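Long-range contacts in SA2223 protein (Staphylococcus aureus, PDB 5KAW), which is a GyrI-like protein that binds rhodamine 6G and tetraphenylphosphonium and may take part in multidrug recognition: residues 96-101 / 150-155; 53-58 / 136-141; 102-107 / 143-148. All coordinates share one frame; numbering follows the deposited sequence.

Contact 1 (96-101 / 150-155). With P4P (tetraphenylphosphonium), chain C.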
loop_
_atom_site.group_PDB
_atom_site.type_symbol
_atom_site.label_atom_id
_atom_site.label_comp_id
_atom_site.label_asym_id
_atom_site.label_seq_id
_atom_site.Cartn_x
_atom_site.Cartn_y
_atom_site.Cartn_z
ATOM N N TYR A 96 -11.398 1.438 4.658
ATOM C CA TYR A 96 -10.066 1.955 4.969
ATOM C C TYR A 96 -10.104 3.317 5.642
ATOM O O TYR A 96 -10.974 4.133 5.359
ATOM C CB TYR A 96 -9.213 2.101 3.703
ATOM C CG TYR A 96 -8.840 0.813 3.002
ATOM C CD1 TYR A 96 -7.614 0.203 3.233
ATOM C CD2 TYR A 96 -9.701 0.225 2.090
ATOM C CE1 TYR A 96 -7.266 -0.972 2.583
ATOM C CE2 TYR A 96 -9.362 -0.951 1.441
ATOM C CZ TYR A 96 -8.143 -1.543 1.690
ATOM O OH TYR A 96 -7.790 -2.712 1.038
ATOM N N MET A 97 -9.142 3.549 6.528
ATOM C CA MET A 97 -8.709 4.902 6.866
ATOM C C MET A 97 -7.611 5.305 5.884
ATOM O O MET A 97 -6.590 4.617 5.775
ATOM C CB MET A 97 -8.172 4.986 8.287
ATOM C CG MET A 97 -9.161 4.615 9.365
ATOM S SD MET A 97 -8.348 4.525 10.976
ATOM C CE MET A 97 -8.871 6.051 11.733
ATOM N N VAL A 98 -7.824 6.406 5.171
ATOM C CA VAL A 98 -6.884 6.853 4.152
ATOM C C VAL A 98 -6.236 8.153 4.601
ATOM O O VAL A 98 -6.918 9.160 4.835
ATOM C CB VAL A 98 -7.559 7.054 2.791
ATOM C CG1 VAL A 98 -6.516 7.373 1.728
ATOM C CG2 VAL A 98 -8.331 5.810 2.404
ATOM N N PHE A 99 -4.917 8.105 4.744
ATOM C CA PHE A 99 -4.134 9.250 5.187
ATOM C C PHE A 99 -3.330 9.818 4.021
ATOM O O PHE A 99 -3.026 9.098 3.068
ATOM C CB PHE A 99 -3.189 8.841 6.318
ATOM C CG PHE A 99 -3.871 8.160 7.469
ATOM C CD1 PHE A 99 -4.215 8.869 8.604
ATOM C CD2 PHE A 99 -4.163 6.808 7.417
ATOM C CE1 PHE A 99 -4.842 8.244 9.669
ATOM C CE2 PHE A 99 -4.790 6.175 8.474
ATOM C CZ PHE A 99 -5.129 6.894 9.604
ATOM N N GLU A 100 -2.975 11.096 4.109
ATOM C CA GLU A 100 -2.114 11.730 3.112
ATOM C C GLU A 100 -0.760 12.109 3.684
ATOM O O GLU A 100 -0.676 12.782 4.707
ATOM C CB GLU A 100 -2.783 12.984 2.544
ATOM C CG GLU A 100 -3.967 12.698 1.645
ATOM C CD GLU A 100 -4.590 13.963 1.092
ATOM O OE1 GLU A 100 -4.423 15.028 1.715
ATOM O OE2 GLU A 100 -5.238 13.895 0.031
ATOM N N ALA A 101 0.303 11.690 3.004
ATOM C CA ALA A 101 1.646 12.173 3.311
ATOM C C ALA A 101 2.082 13.141 2.219
ATOM O O ALA A 101 2.203 12.751 1.055
ATOM C CB ALA A 101 2.614 11.023 3.423
ATOM N N GLU A 150 -0.774 8.515 -0.735
ATOM C CA GLU A 150 -1.837 8.043 0.151
ATOM C C GLU A 150 -1.417 6.764 0.879
ATOM O O GLU A 150 -0.721 5.912 0.324
ATOM C CB GLU A 150 -3.133 7.823 -0.626
ATOM C CG GLU A 150 -3.670 9.110 -1.197
ATOM C CD GLU A 150 -5.020 8.954 -1.861
ATOM O OE1 GLU A 150 -5.464 7.809 -2.065
ATOM O OE2 GLU A 150 -5.636 9.985 -2.186
ATOM N N ILE A 151 -1.826 6.665 2.138
ATOM C CA ILE A 151 -1.584 5.488 2.966
ATOM C C ILE A 151 -2.941 4.925 3.351
ATOM O O ILE A 151 -3.737 5.605 4.003
ATOM C CB ILE A 151 -0.764 5.821 4.233
ATOM C CG1 ILE A 151 0.617 6.359 3.840
ATOM C CG2 ILE A 151 -0.623 4.582 5.123
ATOM C CD1 ILE A 151 1.388 6.987 4.983
ATOM N N TRP A 152 -3.190 3.687 2.932
ATOM C CA TRP A 152 -4.492 3.039 3.073
ATOM C C TRP A 152 -4.416 1.945 4.128
ATOM O O TRP A 152 -3.714 0.942 3.938
ATOM C CB TRP A 152 -4.950 2.437 1.740
ATOM C CG TRP A 152 -5.345 3.430 0.702
ATOM C CD1 TRP A 152 -4.549 4.387 0.126
ATOM C CD2 TRP A 152 -6.631 3.552 0.083
ATOM N NE1 TRP A 152 -5.270 5.101 -0.801
ATOM C CE2 TRP A 152 -6.552 4.613 -0.842
ATOM C CE3 TRP A 152 -7.847 2.872 0.227
ATOM C CZ2 TRP A 152 -7.639 5.006 -1.623
ATOM C CZ3 TRP A 152 -8.928 3.271 -0.546
ATOM C CH2 TRP A 152 -8.815 4.325 -1.459
ATOM N N MET A 153 -5.135 2.161 5.229
ATOM C CA MET A 153 -5.153 1.265 6.381
ATOM C C MET A 153 -6.526 0.609 6.534
ATOM O O MET A 153 -7.517 1.299 6.784
ATOM C CB MET A 153 -4.820 2.034 7.664
ATOM C CG MET A 153 -3.423 2.667 7.708
ATOM S SD MET A 153 -2.011 1.522 7.620
ATOM C CE MET A 153 -2.599 0.200 8.619
ATOM N N PRO A 154 -6.597 -0.729 6.393
ATOM C CA PRO A 154 -7.918 -1.377 6.462
ATOM C C PRO A 154 -8.522 -1.349 7.859
ATOM O O PRO A 154 -7.813 -1.509 8.856
ATOM C CB PRO A 154 -7.632 -2.814 6.016
ATOM C CG PRO A 154 -6.183 -3.031 6.314
ATOM C CD PRO A 154 -5.513 -1.696 6.139
ATOM N N VAL A 155 -9.827 -1.124 7.931
ATOM C CA VAL A 155 -10.512 -1.091 9.219
ATOM C C VAL A 155 -11.829 -1.848 9.178
ATOM O O VAL A 155 -12.415 -2.059 8.105
ATOM C CB VAL A 155 -10.785 0.354 9.691
ATOM C CG1 VAL A 155 -9.498 1.022 10.116
ATOM C CG2 VAL A 155 -11.493 1.159 8.606
HETATM P P P4P C . -0.114 -2.509 12.249
HETATM C C1A P4P C . -0.569 -1.649 13.788
HETATM C C2A P4P C . -1.647 -2.090 14.541
HETATM C C3A P4P C . -1.986 -1.434 15.714
HETATM C C4A P4P C . -1.251 -0.336 16.137
HETATM C C5A P4P C . -0.174 0.107 15.388
HETATM C C6A P4P C . 0.167 -0.550 14.214
HETATM C C1C P4P C . 0.514 -4.174 12.681
HETATM C C6C P4P C . 0.361 -4.648 13.979
HETATM C C5C P4P C . 0.819 -5.908 14.345
HETATM C C4C P4P C . 1.436 -6.715 13.409
HETATM C C3C P4P C . 1.592 -6.256 12.116
HETATM C C2C P4P C . 1.137 -4.994 11.748
HETATM C C1D P4P C . -1.597 -2.610 11.196
HETATM C C6D P4P C . -1.716 -3.594 10.234
HETATM C C5D P4P C . -2.844 -3.670 9.426
HETATM C C4D P4P C . -3.866 -2.749 9.579
HETATM C C3D P4P C . -3.748 -1.762 10.542
HETATM C C2D P4P C . -2.619 -1.690 11.344
HETATM C C6B P4P C . 0.779 -0.255 10.791
HETATM C C5B P4P C . 1.753 0.509 10.166
HETATM C C4B P4P C . 3.068 0.072 10.156
HETATM C C3B P4P C . 3.407 -1.126 10.771
HETATM C C2B P4P C . 2.432 -1.893 11.397
HETATM C C1B P4P C . 1.111 -1.460 11.403
HETATM O O HOH W 1 -5.046 12.321 -2.603
#

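Contact 2 (53-58 / 136-141). With RHQ (rhodamine 6g), chain B.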
loop_
_atom_site.group_PDB
_atom_site.type_symbol
_atom_site.label_atom_id
_atom_site.label_comp_id
_atom_site.label_asym_id
_atom_site.label_seq_id
_atom_site.Cartn_x
_atom_site.Cartn_y
_atom_site.Cartn_z
ATOM N N ASP A 53 -8.596 1.268 -11.525
ATOM C CA ASP A 53 -9.456 0.969 -10.373
ATOM C C ASP A 53 -8.926 1.739 -9.173
ATOM O O ASP A 53 -9.688 2.277 -8.375
ATOM C CB ASP A 53 -9.500 -0.533 -10.061
ATOM C CG ASP A 53 -10.369 -1.315 -11.033
ATOM O OD1 ASP A 53 -11.126 -0.685 -11.795
ATOM O OD2 ASP A 53 -10.302 -2.565 -11.024
ATOM N N LEU A 54 -7.605 1.754 -9.049
ATOM C CA LEU A 54 -6.900 2.689 -8.181
ATOM C C LEU A 54 -5.925 3.459 -9.059
ATOM O O LEU A 54 -5.169 2.854 -9.824
ATOM C CB LEU A 54 -6.167 1.970 -7.051
ATOM C CG LEU A 54 -7.037 1.359 -5.943
ATOM C CD1 LEU A 54 -6.197 0.516 -5.009
ATOM C CD2 LEU A 54 -7.773 2.440 -5.165
ATOM N N ALA A 55 -5.937 4.784 -8.945
ATOM C CA ALA A 55 -5.212 5.646 -9.879
ATOM C C ALA A 55 -3.758 5.888 -9.493
ATOM O O ALA A 55 -3.354 7.029 -9.284
ATOM C CB ALA A 55 -5.934 6.980 -10.011
ATOM N N GLY A 56 -2.965 4.824 -9.439
ATOM C CA GLY A 56 -1.541 4.950 -9.196
ATOM C C GLY A 56 -0.880 3.594 -9.033
ATOM O O GLY A 56 -1.487 2.561 -9.326
ATOM N N ILE A 57 0.368 3.603 -8.577
ATOM C CA ILE A 57 1.083 2.369 -8.263
ATOM C C ILE A 57 0.984 2.080 -6.769
ATOM O O ILE A 57 1.099 2.997 -5.946
ATOM C CB ILE A 57 2.562 2.456 -8.674
ATOM C CG1 ILE A 57 2.669 2.826 -10.149
ATOM C CG2 ILE A 57 3.257 1.121 -8.416
ATOM C CD1 ILE A 57 4.079 3.079 -10.605
ATOM N N LEU A 58 0.765 0.813 -6.422
ATOM C CA LEU A 58 0.664 0.405 -5.022
ATOM C C LEU A 58 1.955 -0.191 -4.498
ATOM O O LEU A 58 2.646 -0.928 -5.199
ATOM C CB LEU A 58 -0.445 -0.623 -4.823
ATOM C CG LEU A 58 -1.887 -0.127 -4.822
ATOM C CD1 LEU A 58 -2.364 0.054 -6.248
ATOM C CD2 LEU A 58 -2.778 -1.099 -4.073
ATOM N N LEU A 136 -0.143 4.377 -1.890
ATOM C CA LEU A 136 -0.640 4.603 -3.243
ATOM C C LEU A 136 0.044 5.835 -3.824
ATOM O O LEU A 136 -0.107 6.933 -3.293
ATOM C CB LEU A 136 -2.159 4.778 -3.254
ATOM C CG LEU A 136 -2.773 4.966 -4.644
ATOM C CD1 LEU A 136 -2.555 3.724 -5.495
ATOM C CD2 LEU A 136 -4.247 5.275 -4.533
ATOM N N TYR A 137 0.787 5.624 -4.911
ATOM C CA TYR A 137 1.552 6.669 -5.597
ATOM C C TYR A 137 0.891 7.028 -6.920
ATOM O O TYR A 137 1.057 6.324 -7.921
ATOM C CB TYR A 137 2.998 6.209 -5.849
ATOM C CG TYR A 137 3.752 5.876 -4.578
ATOM C CD1 TYR A 137 4.421 6.864 -3.875
ATOM C CD2 TYR A 137 3.781 4.578 -4.080
ATOM C CE1 TYR A 137 5.098 6.580 -2.715
ATOM C CE2 TYR A 137 4.464 4.277 -2.914
ATOM C CZ TYR A 137 5.117 5.289 -2.231
ATOM O OH TYR A 137 5.805 5.030 -1.063
ATOM N N GLN A 138 0.133 8.119 -6.923
ATOM C CA GLN A 138 -0.559 8.555 -8.129
ATOM C C GLN A 138 0.413 9.367 -8.995
ATOM O O GLN A 138 1.569 9.563 -8.621
ATOM C CB GLN A 138 -1.818 9.355 -7.758
ATOM C CG GLN A 138 -2.709 8.623 -6.721
ATOM C CD GLN A 138 -3.916 9.425 -6.256
ATOM O OE1 GLN A 138 -3.931 9.954 -5.143
ATOM N NE2 GLN A 138 -4.942 9.493 -7.094
ATOM N N ASP A 139 -0.038 9.800 -10.168
ATOM C CA ASP A 139 0.812 10.579 -11.065
ATOM C C ASP A 139 1.303 11.855 -10.399
ATOM O O ASP A 139 0.566 12.507 -9.649
ATOM C CB ASP A 139 0.063 10.949 -12.350
ATOM C CG ASP A 139 -0.086 9.784 -13.300
ATOM O OD1 ASP A 139 0.700 8.817 -13.201
ATOM O OD2 ASP A 139 -0.991 9.845 -14.159
ATOM N N GLY A 140 2.551 12.207 -10.683
ATOM C CA GLY A 140 3.114 13.454 -10.205
ATOM C C GLY A 140 4.606 13.337 -10.014
ATOM O O GLY A 140 5.189 12.279 -10.232
ATOM N N ASP A 141 5.216 14.438 -9.596
ATOM C CA ASP A 141 6.645 14.483 -9.326
ATOM C C ASP A 141 6.906 14.101 -7.868
ATOM O O ASP A 141 6.670 14.890 -6.961
ATOM C CB ASP A 141 7.174 15.887 -9.639
ATOM C CG ASP A 141 8.629 16.071 -9.265
ATOM O OD1 ASP A 141 9.320 15.074 -8.981
ATOM O OD2 ASP A 141 9.085 17.231 -9.262
HETATM C C1 RHQ B . 9.079 4.996 -4.233
HETATM C C2 RHQ B . 10.425 5.230 -4.455
HETATM C C3 RHQ B . 10.829 5.771 -5.738
HETATM C C4 RHQ B . 9.879 6.045 -6.708
HETATM C C5 RHQ B . 8.503 5.811 -6.481
HETATM C C6 RHQ B . 8.100 5.282 -5.241
HETATM O O1 RHQ B . 8.656 4.464 -2.985
HETATM C C7 RHQ B . 9.589 4.178 -1.976
HETATM C C8 RHQ B . 10.940 4.401 -2.180
HETATM C C9 RHQ B . 11.381 4.927 -3.437
HETATM C C10 RHQ B . 9.110 3.642 -0.731
HETATM C C11 RHQ B . 9.980 3.355 0.262
HETATM C C12 RHQ B . 11.375 3.585 0.062
HETATM C C13 RHQ B . 11.841 4.102 -1.147
HETATM N N1 RHQ B . 9.575 2.823 1.511
HETATM C C14 RHQ B . 12.712 4.862 -3.735
HETATM C C15 RHQ B . 13.406 3.617 -3.787
HETATM C C16 RHQ B . 14.752 3.587 -4.093
HETATM C C17 RHQ B . 15.451 4.797 -4.369
HETATM C C18 RHQ B . 14.780 6.025 -4.327
HETATM C C19 RHQ B . 13.397 6.047 -4.001
HETATM C C20 RHQ B . 12.459 3.300 1.099
HETATM C C21 RHQ B . 10.733 6.573 -7.817
HETATM C C22 RHQ B . 8.191 2.867 1.909
HETATM C C23 RHQ B . 7.723 4.329 2.165
HETATM N N2 RHQ B . 7.646 6.086 -7.431
HETATM C C24 RHQ B . 6.251 5.996 -7.235
HETATM C C25 RHQ B . 5.524 6.408 -8.543
HETATM C C26 RHQ B . 12.875 7.500 -4.028
HETATM O O27 RHQ B . 11.922 7.816 -3.254
HETATM O O2 RHQ B . 13.445 8.446 -4.945
HETATM C C28 RHQ B . 12.874 9.742 -4.938
HETATM C C29 RHQ B . 11.513 9.727 -5.639
HETATM O O HOH W 2 -2.620 8.993 -11.041
#

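Contact 3 (102-107 / 143-148). With RHQ (rhodamine 6g), chain B.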
loop_
_atom_site.group_PDB
_atom_site.type_symbol
_atom_site.label_atom_id
_atom_site.label_comp_id
_atom_site.label_asym_id
_atom_site.label_seq_id
_atom_site.Cartn_x
_atom_site.Cartn_y
_atom_site.Cartn_z
ATOM N N GLN A 102 2.309 14.400 2.590
ATOM C CA GLN A 102 2.725 15.408 1.618
ATOM C C GLN A 102 4.212 15.711 1.742
ATOM O O GLN A 102 4.690 16.113 2.801
ATOM C CB GLN A 102 1.926 16.701 1.771
ATOM C CG GLN A 102 2.168 17.662 0.601
ATOM C CD GLN A 102 1.099 18.725 0.451
ATOM O OE1 GLN A 102 0.619 19.288 1.433
ATOM N NE2 GLN A 102 0.725 19.007 -0.794
ATOM N N GLY A 103 4.933 15.509 0.645
ATOM C CA GLY A 103 6.347 15.826 0.574
ATOM C C GLY A 103 7.080 14.844 -0.322
ATOM O O GLY A 103 6.486 13.894 -0.854
ATOM N N ALA A 104 8.380 15.071 -0.483
ATOM C CA ALA A 104 9.216 14.215 -1.313
ATOM C C ALA A 104 9.264 12.792 -0.767
ATOM O O ALA A 104 9.387 12.569 0.439
ATOM C CB ALA A 104 10.620 14.790 -1.415
ATOM N N VAL A 105 9.159 11.833 -1.678
ATOM C CA VAL A 105 9.243 10.417 -1.357
ATOM C C VAL A 105 10.725 10.076 -1.214
ATOM O O VAL A 105 11.550 10.665 -1.909
ATOM C CB VAL A 105 8.570 9.580 -2.469
ATOM C CG1 VAL A 105 8.652 8.096 -2.195
ATOM C CG2 VAL A 105 7.113 10.017 -2.651
ATOM N N PRO A 106 11.080 9.147 -0.309
ATOM C CA PRO A 106 10.251 8.376 0.621
ATOM C C PRO A 106 10.103 9.021 1.999
ATOM O O PRO A 106 9.293 8.549 2.785
ATOM C CB PRO A 106 11.019 7.059 0.733
ATOM C CG PRO A 106 12.435 7.483 0.651
ATOM C CD PRO A 106 12.485 8.710 -0.235
ATOM N N LYS A 107 10.862 10.077 2.281
ATOM C CA LYS A 107 10.940 10.598 3.644
ATOM C C LYS A 107 9.582 11.038 4.190
ATOM O O LYS A 107 9.263 10.760 5.346
ATOM C CB LYS A 107 11.929 11.761 3.716
ATOM C CG LYS A 107 12.115 12.320 5.118
ATOM C CD LYS A 107 13.208 13.388 5.154
ATOM C CE LYS A 107 13.344 14.010 6.533
ATOM N NZ LYS A 107 14.370 15.097 6.559
ATOM N N THR A 143 9.435 13.990 -6.190
ATOM C CA THR A 143 10.480 14.771 -5.523
ATOM C C THR A 143 9.950 16.142 -5.121
ATOM O O THR A 143 10.636 16.909 -4.444
ATOM C CB THR A 143 11.733 14.975 -6.411
ATOM O OG1 THR A 143 11.432 15.885 -7.478
ATOM C CG2 THR A 143 12.224 13.659 -6.987
ATOM N N SER A 144 8.738 16.464 -5.554
ATOM C CA SER A 144 8.132 17.742 -5.194
ATOM C C SER A 144 7.659 17.731 -3.747
ATOM O O SER A 144 7.095 16.746 -3.282
ATOM C CB SER A 144 6.958 18.060 -6.111
ATOM O OG SER A 144 6.218 19.154 -5.607
ATOM N N GLU A 145 7.874 18.836 -3.044
ATOM C CA GLU A 145 7.366 18.973 -1.688
ATOM C C GLU A 145 5.845 19.004 -1.656
ATOM O O GLU A 145 5.247 18.872 -0.589
ATOM C CB GLU A 145 7.922 20.237 -1.023
ATOM C CG GLU A 145 9.268 20.031 -0.353
ATOM C CD GLU A 145 9.219 18.954 0.721
ATOM O OE1 GLU A 145 9.779 17.857 0.502
ATOM O OE2 GLU A 145 8.609 19.201 1.781
ATOM N N LYS A 146 5.217 19.178 -2.815
ATOM C CA LYS A 146 3.760 19.166 -2.888
ATOM C C LYS A 146 3.197 17.782 -3.148
ATOM O O LYS A 146 1.981 17.590 -3.098
ATOM C CB LYS A 146 3.258 20.099 -3.986
ATOM C CG LYS A 146 3.569 21.564 -3.784
ATOM C CD LYS A 146 2.882 22.397 -4.853
ATOM C CE LYS A 146 3.523 23.758 -4.994
ATOM N NZ LYS A 146 2.853 24.573 -6.043
ATOM N N TYR A 147 4.059 16.818 -3.447
ATOM C CA TYR A 147 3.573 15.494 -3.827
ATOM C C TYR A 147 2.852 14.794 -2.682
ATOM O O TYR A 147 3.296 14.844 -1.536
ATOM C CB TYR A 147 4.714 14.606 -4.308
ATOM C CG TYR A 147 4.217 13.268 -4.799
ATOM C CD1 TYR A 147 3.696 13.127 -6.081
ATOM C CD2 TYR A 147 4.247 12.153 -3.978
ATOM C CE1 TYR A 147 3.230 11.906 -6.534
ATOM C CE2 TYR A 147 3.783 10.925 -4.420
ATOM C CZ TYR A 147 3.274 10.807 -5.701
ATOM O OH TYR A 147 2.805 9.588 -6.148
ATOM N N ILE A 148 1.744 14.132 -3.007
ATOM C CA ILE A 148 0.937 13.434 -2.010
ATOM C C ILE A 148 0.921 11.935 -2.259
ATOM O O ILE A 148 0.494 11.461 -3.319
ATOM C CB ILE A 148 -0.510 13.960 -1.995
ATOM C CG1 ILE A 148 -0.522 15.414 -1.504
ATOM C CG2 ILE A 148 -1.400 13.091 -1.105
ATOM C CD1 ILE A 148 -1.830 16.131 -1.713
HETATM C C1 RHQ B . 9.079 4.996 -4.233
HETATM C C2 RHQ B . 10.425 5.230 -4.455
HETATM C C3 RHQ B . 10.829 5.771 -5.738
HETATM C C4 RHQ B . 9.879 6.045 -6.708
HETATM C C5 RHQ B . 8.503 5.811 -6.481
HETATM C C6 RHQ B . 8.100 5.282 -5.241
HETATM O O1 RHQ B . 8.656 4.464 -2.985
HETATM C C7 RHQ B . 9.589 4.178 -1.976
HETATM C C8 RHQ B . 10.940 4.401 -2.180
HETATM C C9 RHQ B . 11.381 4.927 -3.437
HETATM C C10 RHQ B . 9.110 3.642 -0.731
HETATM C C11 RHQ B . 9.980 3.355 0.262
HETATM C C12 RHQ B . 11.375 3.585 0.062
HETATM C C13 RHQ B . 11.841 4.102 -1.147
HETATM N N1 RHQ B . 9.575 2.823 1.511
HETATM C C14 RHQ B . 12.712 4.862 -3.735
HETATM C C15 RHQ B . 13.406 3.617 -3.787
HETATM C C16 RHQ B . 14.752 3.587 -4.093
HETATM C C17 RHQ B . 15.451 4.797 -4.369
HETATM C C18 RHQ B . 14.780 6.025 -4.327
HETATM C C19 RHQ B . 13.397 6.047 -4.001
HETATM C C20 RHQ B . 12.459 3.300 1.099
HETATM C C21 RHQ B . 10.733 6.573 -7.817
HETATM C C22 RHQ B . 8.191 2.867 1.909
HETATM C C23 RHQ B . 7.723 4.329 2.165
HETATM N N2 RHQ B . 7.646 6.086 -7.431
HETATM C C24 RHQ B . 6.251 5.996 -7.235
HETATM C C25 RHQ B . 5.524 6.408 -8.543
HETATM C C26 RHQ B . 12.875 7.500 -4.028
HETATM O O27 RHQ B . 11.922 7.816 -3.254
HETATM O O2 RHQ B . 13.445 8.446 -4.945
HETATM C C28 RHQ B . 12.874 9.742 -4.938
HETATM C C29 RHQ B . 11.513 9.727 -5.639
#

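Contact 1 (96-101 / 150-155)
Tyr96 and Trp152 meet as an edge-to-face aromatic pair, the indole edge turned toward one face of the phenol ring. The six-membered ring of Trp152 and the ring of Tyr96 stand at 73° to each other. The closest touch is Trp152 CE3 to Tyr96 CG, 3.6 Å, near the rim of the phenol ring. Tyr96 also packs against Pro154, with Tyr96 CE1 3.9 Å from Pro154 CB.

Val98 fills one face of the same indole. Its CG2 sits 3.7 Å from the centroid of the Trp152 six-membered ring, a CH-pi contact almost on the ring normal. The other branch, Val98 CG1, reaches the pyrrole side, 3.6 Å from Trp152 NE1. That NE1 donates to Glu150 OE1 at 3.0 Å, which ties the rotation of the indole to the next residue but one on its strand.

Ile151 lies on the other face of the sheet with Met97, Phe99 and Met153. Phe99 CE2 touches Met153 CG at 3.8 Å. The strands run antiparallel, and Met97 with Met153 and Phe99 with Ile151 form the hydrogen-bonded pairs. The bond from Phe99 N to Ile151 O is nearly straight, 2.9 Å and 173°. At the outer end two like charges lie near each other, Glu100 OE2 and Glu150 OE2 being 4.5 Å apart.

Met153 and Pro154 belong to the tetraphenylphosphonium pocket. In the closed antiparallel barrel, strand 4-20 flanks 96-101 and strand 133-137 flanks 150-155. Gln6 and Leu8 of strand 4-20 pack on the side of the sheet that carries Tyr96, Val98 and Trp152. Phe134 stacks on Trp152, and helix 107-119 covers the side with Phe99 and Ile151.

Contact 2 (53-58 / 136-141)
Leu58 and Leu136 meet on two neighbouring strands of the antiparallel barrel, 57-63 and 133-137. Leu58 with Leu136 is a non-hydrogen-bonded pair, and Ile57 with Tyr137 is the hydrogen-bonded pair beside it. Leu136 has CG anti to the backbone N (chi1 -178°), which swings CD1 across toward the other strand. There CD1 lies 3.8 Å from Leu58 CD1, and the two side chains cross at a slant. Leu54 CB adds a looser touch to the same Leu136 methyl.

On the opposite face of the sheet stands Tyr137, with Ile57 on the partner strand. Tyr137 has chi1 -60° and chi2 -87°, which sets one ring face against rhodamine 6G. The ligand atom C6 lies over the ring centre, 4.1 Å above its plane. Tyr137 OH passes 3.5 Å from ligand O1, but this is packing and not a hydrogen bond. The hydroxyl is hydrogen-bonded to Glu135 instead. Trp34 meets the Tyr137 ring at a steep angle. This makes Tyr137 a wall of the rhodamine pocket.

Two backbone bonds pair the strands, Tyr137 N to Ile57 O at 2.8 Å and Ile57 N to Tyr137 O. Gly56 packs tightly against the Tyr137-Gln138 backbone, with Gly56 CA 3.2 Å from Tyr137 O.

Ala55 is the centre of an inverse gamma turn. Gln138 lays its extended chain along that turn, and Gln138 CG comes within 3.1 Å of Ala55 O. A water closes the end of the pairing, donating to Ala55 O at 2.7 Å and accepting from Asp139 N at 2.8 Å.

Contact 3 (102-107 / 143-148)
Gln102 reaches across to the 144-147 turn with its side-chain amide. Gln102 NE2 donates to Lys146 O at 3.0 Å, and the N-H points straight at the oxygen (179°). The oxygen lies in the amide plane, but the amide nitrogen sits above the plane of the Lys146 carbonyl. The extended Gln102 chain, with CG anti to the backbone N (chi1 -169°), carries the amide over the turn and alongside Ile148 CG1.

Two backbone donors follow. Gly103 N bonds to Tyr147 O at 2.8 Å. Ala104 N bonds at 3.3 Å to Glu145 OE1, which it meets from above the carboxylate plane; the Glu145 chain bends at chi2 to bring it there. Beyond them, Val105 CG2 rests 3.8 Å from Tyr147 CD2.

The acceptors are placed by a type I turn from Ser144 to Tyr147, closed by Tyr147 N to Ser144 O. Ser144 OG accepts from Lys146 N at 3.0 Å, an ST turn. The Tyr147 hydroxyl is held by Gln138 O. Val105 and Pro106 line the rhodamine 6G pocket, and Val105 CG1 lies 3.4 Å from ligand O27. A cis peptide precedes Pro106.

The contact joins the loop between strand 87-102 and helix 107-119 to the loop between strands 133-137 and 148-155. Tyr147 packs on Tyr137 of strand 133-137.

In the fold
Contacts 1 and 2 share the barrel: strands 148-155 and 133-137 are neighbours, and Glu150 O lies 2.8 Å from Leu136 N, a probable hydrogen bond. Their centres are about 14 Å apart. Contact 3 is nested inside the loop closed by contact 1 and continues the pairing of strands 87-102 and 148-155 into the loops beyond, with Glu100 CG 3.8 Å from Ile148 CG2. Contacts 2 and 3 both touch rhodamine 6G, and Tyr137 CE1 meets Val105 CG1 at 3.9 Å beside it. Contact 1 instead borders the tetraphenylphosphonium site through Met153 and Pro154. The nearest atoms of the Tyr137 side chain and that ligand are about 13 Å apart.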